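Oxidoreductase (Corynebacterium diphtheriae, PDB 3K1Y) is probably a flavin-dependent oxidoreductase of the NADPH-dependent FMN reductase family, using flavin mononucleotide in electron transfer. Local coordinates at residues V91-F96 and Y138-L143; A40-R45 and L185-S190. One frame throughout, in Å; residues are numbered along the deposited sequence.

The two contacts lie on opposite faces of a five-stranded parallel sheet with the 2-1-3-4-5 strand order of the flavodoxin-like fold; contact 1 packs a helix on it, contact 2 joins two helices to each other. In contact 1, helix 135-146 meets strand 88-94, the middle strand, about 9 Å from the centre of the chain. Contact 2 joins the C-terminal ends of helices 26-44 and 165-188 on the periphery, about 17 Å from that centre. Their centres lie 25 Å apart on opposite sides of the chain's centre. Contact 1 is nested in sequence within the long loop closed by contact 2. Thus 88-94 and 135-146 pack internally, while the last helix is brought back to the first one.

Contact 1: residues V91-F96 and Y138-L143; sequences VATPVF and YALRPL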
ATOM      1  N   VAL A  91     -17.460   1.844  -8.328  1.00 13.03           N
ATOM      2  CA  VAL A  91     -17.025   0.480  -8.074  1.00 12.11           C
ATOM      3  C   VAL A  91     -17.131   0.204  -6.583  1.00 12.73           C
ATOM      4  O   VAL A  91     -16.657   0.988  -5.759  1.00 13.96           O
ATOM      5  CB  VAL A  91     -15.554   0.228  -8.544  1.00 12.02           C
ATOM      6  CG1 VAL A  91     -15.459   0.379 -10.052  1.00 12.58           C
ATOM      7  CG2 VAL A  91     -14.583   1.192  -7.843  1.00 11.59           C
ATOM      8  N   ALA A  92     -17.772  -0.905  -6.242  1.00 18.20           N
ATOM      9  CA  ALA A  92     -17.956  -1.269  -4.847  1.00 19.26           C
ATOM     10  C   ALA A  92     -17.519  -2.705  -4.666  1.00 19.00           C
ATOM     11  O   ALA A  92     -17.826  -3.564  -5.490  1.00 19.04           O
ATOM     12  CB  ALA A  92     -19.415  -1.116  -4.448  1.00 20.07           C
ATOM     13  N   THR A  93     -16.797  -2.963  -3.584  1.00 16.95           N
ATOM     14  CA  THR A  93     -16.327  -4.306  -3.324  1.00 16.39           C
ATOM     15  C   THR A  93     -16.366  -4.681  -1.858  1.00 15.40           C
ATOM     16  O   THR A  93     -16.119  -3.852  -0.984  1.00 15.20           O
ATOM     17  CB  THR A  93     -14.854  -4.501  -3.790  1.00 15.88           C
ATOM     18  OG1 THR A  93     -14.456  -5.861  -3.571  1.00 17.54           O
ATOM     19  CG2 THR A  93     -13.911  -3.600  -2.982  1.00 14.35           C
ATOM     20  N   PRO A  94     -16.744  -5.927  -1.570  1.00 10.77           N
ATOM     21  CA  PRO A  94     -16.757  -6.339  -0.169  1.00 11.30           C
ATOM     22  C   PRO A  94     -15.259  -6.509   0.117  1.00 10.71           C
ATOM     23  O   PRO A  94     -14.435  -6.391  -0.792  1.00 11.35           O
ATOM     24  CB  PRO A  94     -17.512  -7.671  -0.201  1.00 10.72           C
ATOM     25  CG  PRO A  94     -17.311  -8.155  -1.606  1.00 12.97           C
ATOM     26  CD  PRO A  94     -17.444  -6.905  -2.418  1.00 11.07           C
ATOM     27  N   VAL A  95     -14.887  -6.764   1.360  1.00 11.66           N
ATOM     28  CA  VAL A  95     -13.475  -6.922   1.655  1.00 11.72           C
ATOM     29  C   VAL A  95     -13.190  -8.355   2.038  1.00 12.27           C
ATOM     30  O   VAL A  95     -13.707  -8.851   3.034  1.00 11.94           O
ATOM     31  CB  VAL A  95     -13.030  -5.992   2.788  1.00 11.89           C
ATOM     32  CG1 VAL A  95     -11.507  -6.078   2.957  1.00 11.54           C
ATOM     33  CG2 VAL A  95     -13.469  -4.564   2.486  1.00 10.48           C
ATOM     34  N   PHE A  96     -12.386  -9.025   1.220  1.00 16.30           N
ATOM     35  CA  PHE A  96     -12.021 -10.413   1.464  1.00 17.88           C
ATOM     36  C   PHE A  96     -10.520 -10.430   1.687  1.00 18.01           C
ATOM     37  O   PHE A  96      -9.770  -9.805   0.941  1.00 18.61           O
ATOM     38  CB  PHE A  96     -12.374 -11.299   0.256  1.00 18.69           C
ATOM     39  CG  PHE A  96     -13.854 -11.495   0.037  1.00 20.89           C
ATOM     40  CD1 PHE A  96     -14.794 -10.822   0.809  1.00 21.65           C
ATOM     41  CD2 PHE A  96     -14.304 -12.336  -0.980  1.00 24.15           C
ATOM     42  CE1 PHE A  96     -16.159 -10.977   0.572  1.00 25.41           C
ATOM     43  CE2 PHE A  96     -15.666 -12.499  -1.226  1.00 27.88           C
ATOM     44  CZ  PHE A  96     -16.594 -11.815  -0.449  1.00 27.47           C
ATOM     45  N   TYR A 138      -5.032   2.072  -0.651  1.00 18.05           N
ATOM     46  CA  TYR A 138      -3.882   1.210  -0.885  1.00 18.02           C
ATOM     47  C   TYR A 138      -4.118   0.051  -1.839  1.00 17.97           C
ATOM     48  O   TYR A 138      -3.166  -0.620  -2.235  1.00 18.61           O
ATOM     49  CB  TYR A 138      -3.364   0.686   0.456  1.00 18.07           C
ATOM     50  CG  TYR A 138      -2.701   1.758   1.277  1.00 18.56           C
ATOM     51  CD1 TYR A 138      -1.505   2.329   0.864  1.00 17.79           C
ATOM     52  CD2 TYR A 138      -3.292   2.236   2.439  1.00 20.67           C
ATOM     53  CE1 TYR A 138      -0.914   3.359   1.582  1.00 21.25           C
ATOM     54  CE2 TYR A 138      -2.705   3.270   3.170  1.00 22.23           C
ATOM     55  CZ  TYR A 138      -1.520   3.825   2.730  1.00 22.26           C
ATOM     56  OH  TYR A 138      -0.952   4.869   3.417  1.00 25.60           O
ATOM     57  N   ALA A 139      -5.379  -0.192  -2.202  1.00 13.98           N
ATOM     58  CA  ALA A 139      -5.709  -1.274  -3.125  1.00 12.85           C
ATOM     59  C   ALA A 139      -6.560  -0.809  -4.312  1.00 12.50           C
ATOM     60  O   ALA A 139      -6.167  -1.017  -5.459  1.00 11.83           O
ATOM     61  CB  ALA A 139      -6.409  -2.413  -2.381  1.00 12.69           C
ATOM     62  N   LEU A 140      -7.711  -0.182  -4.059  1.00 20.63           N
ATOM     63  CA  LEU A 140      -8.568   0.275  -5.165  1.00 19.39           C
ATOM     64  C   LEU A 140      -8.052   1.493  -5.905  1.00 18.74           C
ATOM     65  O   LEU A 140      -8.112   1.560  -7.139  1.00 19.72           O
ATOM     66  CB  LEU A 140      -9.986   0.581  -4.691  1.00 19.76           C
ATOM     67  CG  LEU A 140     -10.864  -0.642  -4.440  1.00 20.11           C
ATOM     68  CD1 LEU A 140     -10.567  -1.180  -3.049  1.00 20.51           C
ATOM     69  CD2 LEU A 140     -12.327  -0.253  -4.569  1.00 17.80           C
ATOM     70  N   ARG A 141      -7.554   2.462  -5.154  1.00 13.24           N
ATOM     71  CA  ARG A 141      -7.039   3.678  -5.753  1.00 13.21           C
ATOM     72  C   ARG A 141      -5.875   3.340  -6.691  1.00 13.61           C
ATOM     73  O   ARG A 141      -5.900   3.667  -7.876  1.00 14.97           O
ATOM     74  CB  ARG A 141      -6.608   4.643  -4.641  1.00 13.10           C
ATOM     75  CG  ARG A 141      -6.264   6.037  -5.121  1.00 13.37           C
ATOM     76  CD  ARG A 141      -6.734   7.088  -4.128  1.00 14.14           C
ATOM     77  NE  ARG A 141      -7.373   8.168  -4.868  1.00 21.96           N
ATOM     78  CZ  ARG A 141      -8.534   8.720  -4.549  1.00 20.66           C
ATOM     79  NH1 ARG A 141      -9.209   8.307  -3.484  1.00 17.12           N
ATOM     80  NH2 ARG A 141      -9.033   9.668  -5.328  1.00 25.51           N
ATOM     81  N   PRO A 142      -4.848   2.659  -6.180  1.00  7.92           N
ATOM     82  CA  PRO A 142      -3.726   2.330  -7.070  1.00  9.79           C
ATOM     83  C   PRO A 142      -4.182   1.598  -8.338  1.00 10.77           C
ATOM     84  O   PRO A 142      -3.631   1.815  -9.414  1.00 12.61           O
ATOM     85  CB  PRO A 142      -2.831   1.454  -6.197  1.00  9.26           C
ATOM     86  CG  PRO A 142      -3.127   1.974  -4.788  1.00  8.65           C
ATOM     87  CD  PRO A 142      -4.632   2.122  -4.826  1.00  6.86           C
ATOM     88  N   LEU A 143      -5.191   0.738  -8.201  1.00 14.11           N
ATOM     89  CA  LEU A 143      -5.708  -0.021  -9.337  1.00 15.07           C
ATOM     90  C   LEU A 143      -6.364   0.885 -10.376  1.00 16.54           C
ATOM     91  O   LEU A 143      -6.088   0.765 -11.570  1.00 16.82           O
ATOM     92  CB  LEU A 143      -6.720  -1.074  -8.869  1.00 13.86           C
ATOM     93  CG  LEU A 143      -7.350  -1.913  -9.992  1.00 16.30           C
ATOM     94  CD1 LEU A 143      -6.274  -2.697 -10.719  1.00 18.79           C
ATOM     95  CD2 LEU A 143      -8.400  -2.866  -9.414  1.00 13.94           C
TER
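Leu-140 projects from helix 135-146 onto Val-91 and Thr-93 of the middle strand, a helix-on-sheet contact in the flavodoxin-like fold. Val-91 and Thr-93, two residues apart, present their side chains to the same face of the sheet, whereas Ala-92 points to the other, against helix 26-44. The two methyls of Leu-140 divide the work unevenly. CD2 approaches both strand residues, 4.2 Å from Val-91 CG2 and 4.0 Å from Thr-93 CG2; CD1 adds a second contact with Thr-93 CG2, at 4.1 Å. The Thr-93 and Leu-140 side chains cross obliquely, and the threonine methyl meets both ends of the leucine fork. Phe-104 of helix 102-110 touches all three residues, and Ile-123 of the neighbouring strand adds to the apolar surroundings of Val-91 and Leu-140.

Thr-93 keeps its polar and apolar branches apart. With chi1 at -177°, OG1 is placed opposite the backbone N, and CG2 is the branch that reaches the helix. The buried hydroxyl is satisfied by a bond from Thr-101 N and by one it donates in the carbonyl plane to a lone pair of Pro-94 O, with OG1 2.8 Å from that oxygen.

Contact 2: residues A40-R45 and L185-S190; sequences AAVSAR and LIVEES
The guanidinium group of Arg-45, whose aliphatic chain packs on Val-187, has Ala-41 CB in plane at its edge. It is the chain leading to this flat group, rather than the group itself, that meets segment 185-190. Arg-45 CD lies 4.0 Å from Val-187 CG2, and Arg-45 CB lies 4.1 Å from Val-187 CG1, the two side chains crossing at about a right angle. The chain bends at the CG-CD bond, with chi3 at -108°, which turns NE back toward its own helix end. There NE donates a 2.8 Å hydrogen bond to Ala-41 O. The bond is far from straight, with an angle of 138° at the hydrogen, and the donor stands above the carbonyl plane, 55° out of it. The same oxygen also receives a weak bond from the backbone N of Arg-45.

Behind the arginine the contact is wholly apolar. Val-187 CG1 also faces Val-42 CG1 at 4.3 Å, and Val-42 uses its other methyl, CG2, to reach Ile-186 CG2 at the same separation. These residues join the last turns of helices 26-44 and 165-188, which cover one face of the flavodoxin-like sheet. Ala-183, one turn earlier, touches Val-42 and Arg-45, and Glu-47 packs on both valines.

No hydrogen bond links the two segments: apolar contacts bring the helix ends together. The charged group of Arg-45 is instead tied to a carbonyl at the end of helix 26-44, where its positive charge would be expected to suit the negative end of the helix dipole.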
ATOM      1  N   ALA A  40     -28.945  12.355  -8.008  1.00 13.99           N
ATOM      2  CA  ALA A  40     -29.451  13.612  -7.481  1.00 16.48           C
ATOM      3  C   ALA A  40     -28.480  14.740  -7.815  1.00 17.02           C
ATOM      4  O   ALA A  40     -28.897  15.816  -8.248  1.00 19.98           O
ATOM      5  CB  ALA A  40     -29.651  13.513  -5.969  1.00 16.21           C
ATOM      6  N   ALA A  41     -27.190  14.487  -7.615  1.00 17.68           N
ATOM      7  CA  ALA A  41     -26.154  15.485  -7.879  1.00 17.99           C
ATOM      8  C   ALA A  41     -26.142  15.967  -9.336  1.00 18.93           C
ATOM      9  O   ALA A  41     -25.913  17.155  -9.600  1.00 20.58           O
ATOM     10  CB  ALA A  41     -24.781  14.929  -7.494  1.00 15.86           C
ATOM     11  N   VAL A  42     -26.371  15.052 -10.279  1.00 14.69           N
ATOM     12  CA  VAL A  42     -26.405  15.427 -11.691  1.00 15.50           C
ATOM     13  C   VAL A  42     -27.712  16.175 -11.965  1.00 18.08           C
ATOM     14  O   VAL A  42     -27.779  17.058 -12.829  1.00 19.17           O
ATOM     15  CB  VAL A  42     -26.348  14.207 -12.604  1.00 13.98           C
ATOM     16  CG1 VAL A  42     -26.674  14.620 -14.034  1.00 13.57           C
ATOM     17  CG2 VAL A  42     -24.974  13.586 -12.538  1.00 11.11           C
ATOM     18  N   SER A  43     -28.748  15.816 -11.215  1.00 15.35           N
ATOM     19  CA  SER A  43     -30.035  16.460 -11.355  1.00 18.48           C
ATOM     20  C   SER A  43     -29.883  17.904 -10.893  1.00 20.36           C
ATOM     21  O   SER A  43     -30.397  18.818 -11.525  1.00 22.57           O
ATOM     22  CB  SER A  43     -31.079  15.729 -10.509  1.00 18.01           C
ATOM     23  OG  SER A  43     -32.340  16.367 -10.596  1.00 23.95           O
ATOM     24  N   ALA A  44     -29.156  18.106  -9.796  1.00 18.95           N
ATOM     25  CA  ALA A  44     -28.935  19.450  -9.254  1.00 20.53           C
ATOM     26  C   ALA A  44     -28.136  20.313 -10.228  1.00 21.13           C
ATOM     27  O   ALA A  44     -28.229  21.542 -10.220  1.00 23.37           O
ATOM     28  CB  ALA A  44     -28.212  19.369  -7.922  1.00 20.22           C
ATOM     29  N   ARG A  45     -27.349  19.672 -11.077  1.00 21.15           N
ATOM     30  CA  ARG A  45     -26.581  20.431 -12.040  1.00 21.51           C
ATOM     31  C   ARG A  45     -27.342  20.629 -13.355  1.00 21.57           C
ATOM     32  O   ARG A  45     -26.782  21.058 -14.351  1.00 21.51           O
ATOM     33  CB  ARG A  45     -25.213  19.765 -12.233  1.00 20.02           C
ATOM     34  CG  ARG A  45     -24.265  20.103 -11.078  1.00 21.04           C
ATOM     35  CD  ARG A  45     -23.132  19.115 -10.932  1.00 21.88           C
ATOM     36  NE  ARG A  45     -23.331  18.286  -9.751  1.00 23.97           N
ATOM     37  CZ  ARG A  45     -22.733  18.480  -8.583  1.00 24.72           C
ATOM     38  NH1 ARG A  45     -21.874  19.478  -8.420  1.00 27.08           N
ATOM     39  NH2 ARG A  45     -23.011  17.674  -7.572  1.00 28.73           N
ATOM     40  N   LEU A 185     -17.416  16.205 -12.456  1.00 18.89           N
ATOM     41  CA  LEU A 185     -16.630  15.683 -13.573  1.00 19.84           C
ATOM     42  C   LEU A 185     -17.586  15.225 -14.676  1.00 20.40           C
ATOM     43  O   LEU A 185     -17.347  15.457 -15.860  1.00 20.68           O
ATOM     44  CB  LEU A 185     -15.747  14.502 -13.133  1.00 17.58           C
ATOM     45  CG  LEU A 185     -14.384  14.704 -12.441  1.00 17.19           C
ATOM     46  CD1 LEU A 185     -14.031  16.178 -12.329  1.00 16.47           C
ATOM     47  CD2 LEU A 185     -14.422  14.053 -11.069  1.00 16.03           C
ATOM     48  N   ILE A 186     -18.686  14.596 -14.277  1.00 20.95           N
ATOM     49  CA  ILE A 186     -19.664  14.101 -15.238  1.00 23.10           C
ATOM     50  C   ILE A 186     -20.277  15.154 -16.168  1.00 27.03           C
ATOM     51  O   ILE A 186     -20.328  14.951 -17.382  1.00 27.08           O
ATOM     52  CB  ILE A 186     -20.812  13.333 -14.522  1.00 22.24           C
ATOM     53  CG1 ILE A 186     -20.245  12.054 -13.894  1.00 18.43           C
ATOM     54  CG2 ILE A 186     -21.945  13.020 -15.517  1.00 21.05           C
ATOM     55  CD1 ILE A 186     -21.274  11.111 -13.362  1.00 24.93           C
ATOM     56  N   VAL A 187     -20.739  16.272 -15.614  1.00 17.59           N
ATOM     57  CA  VAL A 187     -21.369  17.301 -16.443  1.00 22.91           C
ATOM     58  C   VAL A 187     -20.349  18.203 -17.110  1.00 27.09           C
ATOM     59  O   VAL A 187     -20.679  18.972 -18.007  1.00 29.09           O
ATOM     60  CB  VAL A 187     -22.355  18.170 -15.619  1.00 24.13           C
ATOM     61  CG1 VAL A 187     -23.371  17.271 -14.934  1.00 21.81           C
ATOM     62  CG2 VAL A 187     -21.599  19.024 -14.599  1.00 23.80           C
ATOM     63  N   GLU A 188     -19.105  18.098 -16.662  1.00 50.88           N
ATOM     64  CA  GLU A 188     -18.011  18.883 -17.208  1.00 55.23           C
ATOM     65  C   GLU A 188     -17.681  18.373 -18.608  1.00 57.32           C
ATOM     66  O   GLU A 188     -17.541  19.155 -19.550  1.00 59.61           O
ATOM     67  CB  GLU A 188     -16.790  18.737 -16.309  1.00 54.39           C
ATOM     68  CG  GLU A 188     -15.565  19.505 -16.756  1.00 57.91           C
ATOM     69  CD  GLU A 188     -14.296  18.926 -16.161  1.00 59.38           C
ATOM     70  OE1 GLU A 188     -13.908  17.805 -16.563  1.00 57.66           O
ATOM     71  OE2 GLU A 188     -13.696  19.582 -15.284  1.00 59.17           O
ATOM     72  N   GLU A 189     -17.562  17.055 -18.732  1.00 71.88           N
ATOM     73  CA  GLU A 189     -17.240  16.421 -20.007  1.00 74.41           C
ATOM     74  C   GLU A 189     -18.082  16.981 -21.150  1.00 77.04           C
ATOM     75  O   GLU A 189     -19.281  17.218 -20.992  1.00 77.32           O
ATOM     76  CB  GLU A 189     -17.443  14.905 -19.903  1.00 72.71           C
ATOM     77  CG  GLU A 189     -16.621  14.238 -18.801  1.00 73.21           C
ATOM     78  CD  GLU A 189     -16.845  12.735 -18.726  1.00 73.11           C
ATOM     79  OE1 GLU A 189     -18.018  12.317 -18.629  1.00 72.40           O
ATOM     80  OE2 GLU A 189     -15.853  11.975 -18.757  1.00 72.64           O
ATOM     81  N   SER A 190     -17.446  17.191 -22.300  1.00132.79           N
ATOM     82  CA  SER A 190     -18.128  17.730 -23.473  1.00134.79           C
ATOM     83  C   SER A 190     -17.575  17.131 -24.771  1.00134.65           C
ATOM     84  O   SER A 190     -17.012  17.896 -25.587  1.00 82.12           O
ATOM     85  CB  SER A 190     -17.989  19.257 -23.500  1.00137.51           C
ATOM     86  OG  SER A 190     -18.715  19.824 -24.579  1.00138.85           O
TER